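Oxidoreductase (Thermotoga maritima, PDB 1ZH8) binds NADP in a Rossmann-fold domain and probably catalyses NADP-dependent oxidation of a CH-OH group or reduction of the matching carbonyl, as in GFO/IDH/MocA relatives. Local coordinates at residues P97-A102 with V109-P114; T121-V126 with Q315-L320; E133-I138 with Y299-E304. One frame throughout, in Å; residues are numbered along the deposited sequence.

Contact 1: P97-A102 with V109-P114. With NAP (NADP nicotinamide-adenine-dinucleotide phosphate), chain D.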
loop_
_atom_site.group_PDB
_atom_site.type_symbol
_atom_site.label_atom_id
_atom_site.label_comp_id
_atom_site.label_asym_id
_atom_site.label_seq_id
_atom_site.Cartn_x
_atom_site.Cartn_y
_atom_site.Cartn_z
ATOM N N PRO A 97 -7.966 -13.128 -32.902
ATOM C CA PRO A 97 -8.270 -13.563 -34.282
ATOM C C PRO A 97 -7.157 -13.257 -35.286
ATOM O O PRO A 97 -6.945 -14.051 -36.205
ATOM C CB PRO A 97 -9.566 -12.803 -34.638
ATOM C CG PRO A 97 -9.664 -11.701 -33.649
ATOM C CD PRO A 97 -8.989 -12.191 -32.385
ATOM N N PHE A 98 -6.431 -12.155 -35.094
ATOM C CA PHE A 98 -5.388 -11.758 -36.052
ATOM C C PHE A 98 -4.117 -12.610 -35.926
ATOM O O PHE A 98 -3.490 -12.958 -36.929
ATOM C CB PHE A 98 -5.076 -10.265 -35.942
ATOM C CG PHE A 98 -6.011 -9.384 -36.723
ATOM C CD1 PHE A 98 -7.374 -9.680 -36.812
ATOM C CD2 PHE A 98 -5.529 -8.244 -37.376
ATOM C CE1 PHE A 98 -8.246 -8.855 -37.554
ATOM C CE2 PHE A 98 -6.372 -7.412 -38.085
ATOM C CZ PHE A 98 -7.734 -7.710 -38.188
ATOM N N ILE A 99 -3.761 -12.968 -34.698
ATOM C CA ILE A 99 -2.666 -13.912 -34.468
ATOM C C ILE A 99 -2.993 -15.237 -35.155
ATOM O O ILE A 99 -2.155 -15.795 -35.873
ATOM C CB ILE A 99 -2.366 -14.095 -32.957
ATOM C CG1 ILE A 99 -1.678 -12.835 -32.405
ATOM C CG2 ILE A 99 -1.536 -15.381 -32.705
ATOM C CD1 ILE A 99 -1.674 -12.725 -30.865
ATOM N N GLU A 100 -4.220 -15.712 -34.970
ATOM C CA GLU A 100 -4.635 -16.971 -35.584
ATOM C C GLU A 100 -4.565 -16.904 -37.101
ATOM O O GLU A 100 -4.148 -17.876 -37.744
ATOM C CB GLU A 100 -6.050 -17.388 -35.158
ATOM C CG GLU A 100 -6.366 -18.835 -35.551
ATOM C CD GLU A 100 -7.677 -19.351 -34.996
ATOM O OE1 GLU A 100 -8.322 -18.637 -34.198
ATOM O OE2 GLU A 100 -8.069 -20.481 -35.364
ATOM N N LYS A 101 -4.988 -15.778 -37.677
ATOM C CA LYS A 101 -4.924 -15.630 -39.132
ATOM C C LYS A 101 -3.458 -15.727 -39.593
ATOM O O LYS A 101 -3.155 -16.438 -40.544
ATOM C CB LYS A 101 -5.578 -14.323 -39.598
ATOM C CG LYS A 101 -7.073 -14.433 -39.830
ATOM C CD LYS A 101 -7.789 -13.086 -39.669
ATOM C CE LYS A 101 -9.313 -13.274 -39.629
ATOM N NZ LYS A 101 -10.053 -12.085 -39.101
ATOM N N ALA A 102 -2.553 -15.050 -38.889
ATOM C CA ALA A 102 -1.142 -15.065 -39.260
ATOM C C ALA A 102 -0.538 -16.481 -39.211
ATOM O O ALA A 102 0.147 -16.908 -40.141
ATOM C CB ALA A 102 -0.364 -14.108 -38.380
ATOM N N VAL A 109 4.392 -13.505 -35.787
ATOM C CA VAL A 109 3.649 -12.353 -35.282
ATOM C C VAL A 109 4.374 -11.729 -34.083
ATOM O O VAL A 109 4.704 -12.432 -33.124
ATOM C CB VAL A 109 2.230 -12.737 -34.760
ATOM C CG1 VAL A 109 1.376 -11.490 -34.613
ATOM C CG2 VAL A 109 1.545 -13.712 -35.658
ATOM N N ILE A 110 4.627 -10.421 -34.153
ATOM C CA ILE A 110 4.870 -9.636 -32.963
ATOM C C ILE A 110 3.636 -8.789 -32.656
ATOM O O ILE A 110 3.124 -8.073 -33.505
ATOM C CB ILE A 110 6.166 -8.792 -33.037
ATOM C CG1 ILE A 110 6.358 -7.993 -31.739
ATOM C CG2 ILE A 110 6.185 -7.898 -34.285
ATOM C CD1 ILE A 110 7.805 -7.466 -31.540
ATOM N N CYS A 111 3.147 -8.894 -31.433
ATOM C CA CYS A 111 1.878 -8.307 -31.089
ATOM C C CYS A 111 1.984 -7.565 -29.790
ATOM O O CYS A 111 2.612 -8.030 -28.836
ATOM C CB CYS A 111 0.810 -9.396 -30.987
ATOM S SG CYS A 111 -0.848 -8.781 -30.618
ATOM N N GLU A 112 1.353 -6.407 -29.761
ATOM C CA GLU A 112 1.395 -5.534 -28.605
ATOM C C GLU A 112 0.664 -6.119 -27.405
ATOM O O GLU A 112 -0.251 -6.932 -27.551
ATOM C CB GLU A 112 0.838 -4.141 -28.951
ATOM C CG GLU A 112 1.895 -3.166 -29.417
ATOM C CD GLU A 112 2.870 -2.796 -28.300
ATOM O OE1 GLU A 112 2.623 -3.172 -27.129
ATOM O OE2 GLU A 112 3.898 -2.159 -28.589
ATOM N N LYS A 113 1.089 -5.694 -26.220
ATOM C CA LYS A 113 0.370 -5.997 -24.997
ATOM C C LYS A 113 -0.908 -5.167 -24.990
ATOM O O LYS A 113 -1.001 -4.192 -25.730
ATOM C CB LYS A 113 1.236 -5.652 -23.772
ATOM C CG LYS A 113 2.098 -4.372 -23.879
ATOM C CD LYS A 113 1.290 -3.071 -24.117
ATOM C CE LYS A 113 0.396 -2.740 -22.946
ATOM N NZ LYS A 113 -0.524 -1.629 -23.218
ATOM N N PRO A 114 -1.907 -5.549 -24.175
ATOM C CA PRO A 114 -2.015 -6.819 -23.432
ATOM C C PRO A 114 -2.162 -7.996 -24.390
ATOM O O PRO A 114 -2.639 -7.803 -25.521
ATOM C CB PRO A 114 -3.299 -6.641 -22.604
ATOM C CG PRO A 114 -3.552 -5.100 -22.600
ATOM C CD PRO A 114 -3.039 -4.637 -23.912
HETATM P PA NAP D . -4.675 3.409 -31.760
HETATM O O1A NAP D . -4.020 4.724 -31.985
HETATM O O2A NAP D . -6.144 3.481 -31.725
HETATM O O5B NAP D . -4.124 2.381 -32.861
HETATM C C5B NAP D . -4.941 1.333 -33.328
HETATM C C4B NAP D . -4.809 1.278 -34.838
HETATM O O4B NAP D . -5.431 0.103 -35.342
HETATM C C3B NAP D . -5.503 2.455 -35.514
HETATM O O3B NAP D . -4.703 2.768 -36.616
HETATM C C2B NAP D . -6.813 1.823 -35.952
HETATM O O2B NAP D . -7.678 2.394 -36.928
HETATM C C1B NAP D . -6.312 0.465 -36.395
HETATM N N9A NAP D . -7.412 -0.488 -36.517
HETATM C C8A NAP D . -8.574 -0.543 -35.780
HETATM N N7A NAP D . -9.299 -1.595 -36.220
HETATM C C5A NAP D . -8.615 -2.200 -37.226
HETATM C C6A NAP D . -8.881 -3.301 -38.030
HETATM N N6A NAP D . -10.010 -3.976 -37.900
HETATM N N1A NAP D . -7.969 -3.700 -38.972
HETATM C C2A NAP D . -6.801 -2.993 -39.132
HETATM N N3A NAP D . -6.535 -1.900 -38.348
HETATM C C4A NAP D . -7.426 -1.515 -37.412
HETATM O O3 NAP D . -4.176 2.819 -30.361
HETATM P PN NAP D . -2.633 2.581 -29.979
HETATM O O1N NAP D . -1.685 2.681 -31.134
HETATM O O2N NAP D . -2.519 3.393 -28.776
HETATM O O5D NAP D . -2.579 1.043 -29.502
HETATM C C5D NAP D . -2.477 -0.062 -30.384
HETATM C C4D NAP D . -1.821 -1.224 -29.643
HETATM O O4D NAP D . -0.558 -0.796 -29.147
HETATM C C3D NAP D . -2.651 -1.645 -28.427
HETATM O O3D NAP D . -2.675 -3.047 -28.297
HETATM C C2D NAP D . -1.935 -1.045 -27.240
HETATM O O2D NAP D . -2.093 -1.810 -26.063
HETATM C C1D NAP D . -0.499 -1.004 -27.740
HETATM N N1N NAP D . 0.254 0.054 -27.071
HETATM C C2N NAP D . 1.373 -0.299 -26.373
HETATM C C3N NAP D . 2.130 0.668 -25.703
HETATM C C7N NAP D . 3.478 0.319 -25.124
HETATM O O7N NAP D . 4.153 1.346 -24.438
HETATM N N7N NAP D . 4.013 -0.910 -25.263
HETATM C C4N NAP D . 1.729 2.010 -25.762
HETATM C C5N NAP D . 0.587 2.365 -26.493
HETATM C C6N NAP D . -0.148 1.371 -27.147
HETATM P P2B NAP D . -7.458 3.522 -38.055
HETATM O O1X NAP D . -6.882 2.933 -39.325
HETATM O O2X NAP D . -6.520 4.604 -37.572
HETATM O O3X NAP D . -8.848 4.067 -38.301
#
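A beta-alpha-beta unit of the NADP-binding Rossmann domain, made of strand 85-88, helix 95-104 and strand 108-112, brings Ile99 and Ala102 of the helix onto Val109 and Cys111 of the strand that follows it. The two short segments run almost antiparallel, at 173°, with their axes 9.5 Å apart, and the layer between them is apolar. Val109 spans two helix residues with its two methyls. CG2 presses on the methyl CB of Ala102 at 3.3 Å, a tight fit, while CG1, anti to the backbone N (chi1 -164°), meets CG1 of Ile99 at 4.0 Å, the two side chains crossing at about a right angle. The far end of Ile99 reaches two residues further along the strand, to the next residue on the same face, where CD1 lies 4.0 Å from SG of Cys111. Just past these residues the chain turns to the cofactor. The carboxamide nitrogen N7N of NADP donates to OE1 of Glu112 over 3.2 Å in a nearly straight bond, 171°. The ribose hydroxyl O2D is gripped twice by Lys113: it gives its proton to the backbone O at 2.6 Å and receives a bond from NZ at 3.3 Å, the lysine chain bending back at chi2 and chi3 to bring the amine there. A cis peptide bond leads into Pro114. Glu112 OE2 is also bonded to His34 NE2, and Lys113 NZ forms a salt bridge with Asp198. Leu88 of strand 85-88 touches both Ile99 and Val109, and Val136 of strand 136-139 also packs on Ile99, placing the helix over neighbouring strands of the parallel sheet.

Contact 2: T121-V126 with Q315-L320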
loop_
_atom_site.group_PDB
_atom_site.type_symbol
_atom_site.label_atom_id
_atom_site.label_comp_id
_atom_site.label_asym_id
_atom_site.label_seq_id
_atom_site.Cartn_x
_atom_site.Cartn_y
_atom_site.Cartn_z
ATOM N N THR A 121 -9.521 -15.486 -22.942
ATOM C CA THR A 121 -9.196 -15.235 -24.335
ATOM C C THR A 121 -7.693 -15.323 -24.535
ATOM O O THR A 121 -7.226 -15.836 -25.569
ATOM C CB THR A 121 -9.707 -13.862 -24.814
ATOM O OG1 THR A 121 -11.037 -13.656 -24.349
ATOM C CG2 THR A 121 -9.753 -13.820 -26.306
ATOM N N GLY A 122 -6.945 -14.817 -23.549
ATOM C CA GLY A 122 -5.482 -14.915 -23.537
ATOM C C GLY A 122 -5.006 -16.354 -23.678
ATOM O O GLY A 122 -4.075 -16.624 -24.452
ATOM N N LYS A 123 -5.653 -17.283 -22.960
ATOM C CA LYS A 123 -5.280 -18.702 -23.005
ATOM C C LYS A 123 -5.365 -19.262 -24.404
ATOM O O LYS A 123 -4.643 -20.199 -24.724
ATOM C CB LYS A 123 -6.163 -19.553 -22.118
ATOM C CG LYS A 123 -5.812 -19.615 -20.661
ATOM C CD LYS A 123 -7.009 -20.270 -19.941
ATOM C CE LYS A 123 -6.919 -20.136 -18.436
ATOM N NZ LYS A 123 -8.011 -20.911 -17.756
ATOM N N LYS A 124 -6.251 -18.707 -25.231
ATOM C CA LYS A 124 -6.394 -19.201 -26.613
ATOM C C LYS A 124 -5.207 -18.740 -27.466
ATOM O O LYS A 124 -4.767 -19.465 -28.360
ATOM C CB LYS A 124 -7.728 -18.807 -27.250
ATOM C CG LYS A 124 -8.946 -19.443 -26.593
ATOM C CD LYS A 124 -10.242 -19.119 -27.372
ATOM C CE LYS A 124 -11.422 -18.636 -26.469
ATOM N NZ LYS A 124 -12.323 -19.740 -25.957
ATOM N N VAL A 125 -4.686 -17.542 -27.174
ATOM C CA VAL A 125 -3.492 -17.060 -27.837
ATOM C C VAL A 125 -2.341 -17.996 -27.470
ATOM O O VAL A 125 -1.575 -18.441 -28.333
ATOM C CB VAL A 125 -3.151 -15.626 -27.414
ATOM C CG1 VAL A 125 -1.750 -15.241 -27.900
ATOM C CG2 VAL A 125 -4.217 -14.654 -27.907
ATOM N N VAL A 126 -2.244 -18.330 -26.192
ATOM C CA VAL A 126 -1.174 -19.193 -25.728
ATOM C C VAL A 126 -1.202 -20.549 -26.413
ATOM O O VAL A 126 -0.172 -21.003 -26.891
ATOM C CB VAL A 126 -1.180 -19.371 -24.196
ATOM C CG1 VAL A 126 -0.152 -20.413 -23.788
ATOM C CG2 VAL A 126 -0.920 -18.021 -23.505
ATOM N N GLN A 315 4.206 -15.543 -20.478
ATOM C CA GLN A 315 4.602 -14.416 -19.608
ATOM C C GLN A 315 3.551 -13.318 -19.624
ATOM O O GLN A 315 3.218 -12.737 -18.579
ATOM C CB GLN A 315 5.957 -13.831 -20.035
ATOM C CG GLN A 315 7.178 -14.708 -19.727
ATOM C CD GLN A 315 7.369 -14.876 -18.239
ATOM O OE1 GLN A 315 7.428 -13.891 -17.498
ATOM N NE2 GLN A 315 7.415 -16.135 -17.777
ATOM N N ALA A 316 3.021 -13.041 -20.813
ATOM C CA ALA A 316 2.091 -11.929 -20.971
ATOM C C ALA A 316 0.777 -12.322 -20.333
ATOM O O ALA A 316 0.077 -11.488 -19.751
ATOM C CB ALA A 316 1.889 -11.598 -22.431
ATOM N N LEU A 317 0.455 -13.610 -20.422
ATOM C CA LEU A 317 -0.777 -14.091 -19.845
ATOM C C LEU A 317 -0.700 -13.920 -18.324
ATOM O O LEU A 317 -1.657 -13.469 -17.693
ATOM C CB LEU A 317 -1.052 -15.534 -20.262
ATOM C CG LEU A 317 -2.446 -16.020 -19.841
ATOM C CD1 LEU A 317 -3.514 -15.285 -20.594
ATOM C CD2 LEU A 317 -2.613 -17.538 -20.015
ATOM N N LYS A 318 0.458 -14.246 -17.753
ATOM C CA LYS A 318 0.683 -14.030 -16.319
ATOM C C LYS A 318 0.596 -12.553 -15.923
ATOM O O LYS A 318 0.085 -12.236 -14.856
ATOM C CB LYS A 318 2.012 -14.644 -15.858
ATOM C CG LYS A 318 2.034 -16.175 -15.926
ATOM C CD LYS A 318 3.462 -16.735 -15.783
ATOM C CE LYS A 318 3.399 -18.267 -15.643
ATOM N NZ LYS A 318 4.713 -18.896 -15.387
ATOM N N ASP A 319 1.064 -11.649 -16.784
ATOM C CA ASP A 319 0.899 -10.234 -16.491
ATOM C C ASP A 319 -0.589 -9.881 -16.409
ATOM O O ASP A 319 -1.035 -9.179 -15.481
ATOM C CB ASP A 319 1.551 -9.350 -17.550
ATOM C CG ASP A 319 3.038 -9.582 -17.699
ATOM O OD1 ASP A 319 3.709 -9.941 -16.708
ATOM O OD2 ASP A 319 3.530 -9.380 -18.835
ATOM N N LEU A 320 -1.350 -10.378 -17.380
ATOM C CA LEU A 320 -2.741 -10.026 -17.476
ATOM C C LEU A 320 -3.485 -10.613 -16.272
ATOM O O LEU A 320 -4.246 -9.909 -15.633
ATOM C CB LEU A 320 -3.318 -10.484 -18.818
ATOM C CG LEU A 320 -4.772 -10.127 -19.119
ATOM C CD1 LEU A 320 -5.030 -8.646 -18.928
ATOM C CD2 LEU A 320 -5.089 -10.503 -20.543
#
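Leu317 lays its two methyls over the backbone and side chains of helix 119-131, filling the notch left by Gly122. CD1 sits 3.6 Å from CA of Gly122, close enough that a CB at that position would collide with it. The other methyl, CD2, lies between two residues, 3.9 Å from CG of Lys123 and equally far from CG2 of Val126. With CG anti to the backbone N (chi1 -172°), the leucine extends from its own helix to the opposing one and ends in a fork, CD1 over the Gly122-Lys123 backbone and CD2 among the side chains. Val126 crosses it at about a right angle, whereas Lys123 offers only the root of its chain before its extended remainder leads off. Were Leu317 replaced by an alanine, a gap would probably open above Gly122, and Val126 CG2 and Lys123 CG would be likely to lose the methyl they share. The segments are nearly antiparallel, at 172°, with 9.8 Å between their axes, and the missing side chain of Gly122 makes room for CD1. The packing joins a helix of the Rossmann domain to one near the end of the chain, and Leu340 at the C-terminus also touches Leu317. Next to this packing, Val125 rests on Leu96 and Ile99 of helix 95-104; from the partner helix, Asp319 forms salt bridges with Arg143 and with Arg208 of helix 195-211, against which Leu320 also packs at Ser197.

Contact 3: E133-I138 with Y299-E304. With EDO (1,2-ethanediol), chain G.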
loop_
_atom_site.group_PDB
_atom_site.type_symbol
_atom_site.label_atom_id
_atom_site.label_comp_id
_atom_site.label_asym_id
_atom_site.label_seq_id
_atom_site.Cartn_x
_atom_site.Cartn_y
_atom_site.Cartn_z
ATOM N N GLU A 133 4.568 -23.703 -35.274
ATOM C CA GLU A 133 6.027 -23.635 -35.414
ATOM C C GLU A 133 6.513 -22.171 -35.513
ATOM O O GLU A 133 7.662 -21.856 -35.192
ATOM C CB GLU A 133 6.506 -24.477 -36.611
ATOM N N LYS A 134 5.623 -21.287 -35.950
ATOM C CA LYS A 134 5.941 -19.875 -36.096
ATOM C C LYS A 134 6.004 -19.213 -34.718
ATOM O O LYS A 134 5.453 -19.734 -33.754
ATOM C CB LYS A 134 4.874 -19.201 -36.946
ATOM C CG LYS A 134 4.476 -19.958 -38.209
ATOM C CD LYS A 134 5.659 -20.356 -39.111
ATOM C CE LYS A 134 6.315 -19.161 -39.768
ATOM N NZ LYS A 134 7.147 -19.634 -40.911
ATOM N N THR A 135 6.678 -18.069 -34.625
ATOM C CA THR A 135 6.802 -17.368 -33.353
ATOM C C THR A 135 5.609 -16.434 -33.109
ATOM O O THR A 135 5.248 -15.640 -33.997
ATOM C CB THR A 135 8.095 -16.530 -33.283
ATOM O OG1 THR A 135 9.238 -17.382 -33.446
ATOM C CG2 THR A 135 8.193 -15.789 -31.928
ATOM N N VAL A 136 5.001 -16.551 -31.917
ATOM C CA VAL A 136 4.166 -15.480 -31.381
ATOM C C VAL A 136 4.953 -14.766 -30.285
ATOM O O VAL A 136 5.387 -15.379 -29.307
ATOM C CB VAL A 136 2.820 -15.966 -30.823
ATOM C CG1 VAL A 136 1.981 -14.756 -30.309
ATOM C CG2 VAL A 136 2.054 -16.716 -31.886
ATOM N N TYR A 137 5.127 -13.458 -30.464
ATOM C CA TYR A 137 5.889 -12.642 -29.561
ATOM C C TYR A 137 4.982 -11.518 -29.069
ATOM O O TYR A 137 4.564 -10.691 -29.870
ATOM C CB TYR A 137 7.099 -12.093 -30.303
ATOM C CG TYR A 137 8.124 -11.455 -29.404
ATOM C CD1 TYR A 137 7.882 -10.214 -28.795
ATOM C CD2 TYR A 137 9.341 -12.075 -29.170
ATOM C CE1 TYR A 137 8.827 -9.620 -27.962
ATOM C CE2 TYR A 137 10.297 -11.484 -28.353
ATOM C CZ TYR A 137 10.028 -10.259 -27.755
ATOM O OH TYR A 137 10.968 -9.690 -26.942
ATOM N N ILE A 138 4.643 -11.509 -27.771
ATOM C CA ILE A 138 3.859 -10.407 -27.199
ATOM C C ILE A 138 4.823 -9.374 -26.661
ATOM O O ILE A 138 5.645 -9.671 -25.777
ATOM C CB ILE A 138 2.920 -10.809 -26.049
ATOM C CG1 ILE A 138 2.090 -12.047 -26.405
ATOM C CG2 ILE A 138 2.005 -9.602 -25.693
ATOM C CD1 ILE A 138 1.223 -11.915 -27.711
ATOM N N TYR A 299 13.888 -10.533 -33.392
ATOM C CA TYR A 299 14.716 -10.929 -34.509
ATOM C C TYR A 299 15.519 -12.175 -34.166
ATOM O O TYR A 299 15.682 -13.068 -35.001
ATOM C CB TYR A 299 15.662 -9.807 -34.972
ATOM C CG TYR A 299 16.573 -10.292 -36.084
ATOM C CD1 TYR A 299 16.168 -10.231 -37.414
ATOM C CD2 TYR A 299 17.821 -10.868 -35.797
ATOM C CE1 TYR A 299 16.983 -10.713 -38.442
ATOM C CE2 TYR A 299 18.648 -11.352 -36.818
ATOM C CZ TYR A 299 18.220 -11.268 -38.135
ATOM O OH TYR A 299 19.025 -11.730 -39.144
ATOM N N GLN A 300 16.039 -12.223 -32.948
ATOM C CA GLN A 300 16.928 -13.310 -32.547
ATOM C C GLN A 300 16.119 -14.596 -32.346
ATOM O O GLN A 300 16.600 -15.703 -32.651
ATOM C CB GLN A 300 17.733 -12.931 -31.293
ATOM C CG GLN A 300 18.894 -11.993 -31.587
ATOM C CD GLN A 300 19.685 -11.628 -30.348
ATOM O OE1 GLN A 300 19.153 -11.035 -29.415
ATOM N NE2 GLN A 300 20.966 -11.987 -30.332
ATOM N N VAL A 301 14.889 -14.435 -31.857
ATOM C CA VAL A 301 13.971 -15.554 -31.686
ATOM C C VAL A 301 13.622 -16.142 -33.045
ATOM O O VAL A 301 13.738 -17.352 -33.260
ATOM C CB VAL A 301 12.693 -15.159 -30.909
ATOM C CG1 VAL A 301 11.643 -16.271 -30.997
ATOM C CG2 VAL A 301 13.040 -14.889 -29.451
ATOM N N VAL A 302 13.238 -15.276 -33.968
ATOM C CA VAL A 302 12.818 -15.719 -35.277
ATOM C C VAL A 302 13.962 -16.234 -36.125
ATOM O O VAL A 302 13.852 -17.304 -36.718
ATOM C CB VAL A 302 12.053 -14.620 -36.017
ATOM C CG1 VAL A 302 11.874 -14.961 -37.538
ATOM C CG2 VAL A 302 10.708 -14.413 -35.334
ATOM N N ALA A 303 15.056 -15.483 -36.188
ATOM C CA ALA A 303 16.096 -15.768 -37.185
ATOM C C ALA A 303 17.249 -16.584 -36.646
ATOM O O ALA A 303 17.807 -17.394 -37.363
ATOM C CB ALA A 303 16.618 -14.469 -37.822
ATOM N N GLU A 304 17.604 -16.356 -35.387
ATOM C CA GLU A 304 18.820 -16.930 -34.813
ATOM C C GLU A 304 18.556 -17.990 -33.760
ATOM O O GLU A 304 19.458 -18.349 -33.034
ATOM C CB GLU A 304 19.711 -15.820 -34.247
ATOM C CG GLU A 304 20.405 -14.981 -35.328
ATOM C CD GLU A 304 21.041 -13.697 -34.797
ATOM O OE1 GLU A 304 20.741 -13.298 -33.641
ATOM O OE2 GLU A 304 21.832 -13.082 -35.559
HETATM C C1 EDO G . 11.884 -20.367 -35.201
HETATM O O1 EDO G . 11.875 -19.373 -36.236
HETATM C C2 EDO G . 10.619 -20.252 -34.350
HETATM O O2 EDO G . 9.482 -19.886 -35.151
#
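Van der Waals packing between Thr135 and two valines of helix 290-303 makes up the direct contact. CG2 of Thr135, anti to the backbone N while OG1 lies beside it (chi1 -59°), approaches CG1 of Val301 at 3.6 Å. Val301 CG1 also touches OG1 of Thr135 at 3.6 Å, and Val302 CG2 comes within 3.8 Å of the same oxygen. Two methyls from consecutive helix residues thus approach the threonine from the same general side. Thr135 precedes strand 136-139, an outermost strand of the parallel Rossmann sheet within this chain, and its backbone pairs with Val109 of the adjoining strand; helix 290-303, far along the sequence, packs here on the loop leading into that strand, Val302 also touching His108 of strand 108-112 and Ile19 of strand 19-24. Hydrogen bonding across the contact is indirect, through a 1,2-ethanediol probably taken up from the crystallisation liquor. Its O2 donates to O of Glu133 at 2.7 Å, and its O1 donates to O of Val302 at 2.9 Å, which links the loop to the last turn of the helix. O2 also lies 3.0 Å from OG1 of Thr135, whose proton has another possible acceptor. Nearby, Tyr137 OH is hydrogen-bonded to Asp297 of the same helix.

Contact 1 is buried throughout, contact 2 partly so, and contact 3 lies at the surface. Contacts 1 and 3 reach the same sheet: strands 108-112 and 136-139 are neighbours, probably hydrogen-bonded from Cys111 N to Tyr137 O at 2.8 Å. Contacts 1 and 2 meet where Ile99 CD1 packs on Val125 CG1, helix 119-131 following strand 108-112 in the chain. The contacts also differ in sequence distance: contact 1 is local to one beta-alpha-beta unit, whereas contacts 2 and 3 each bring a C-terminal helix back to the Rossmann domain. All three pack apolar groups, but contact 1 continues into polar cofactor binding, and in contact 3 a bound 1,2-ethanediol, probably from the crystallisation liquor, bridges the segments.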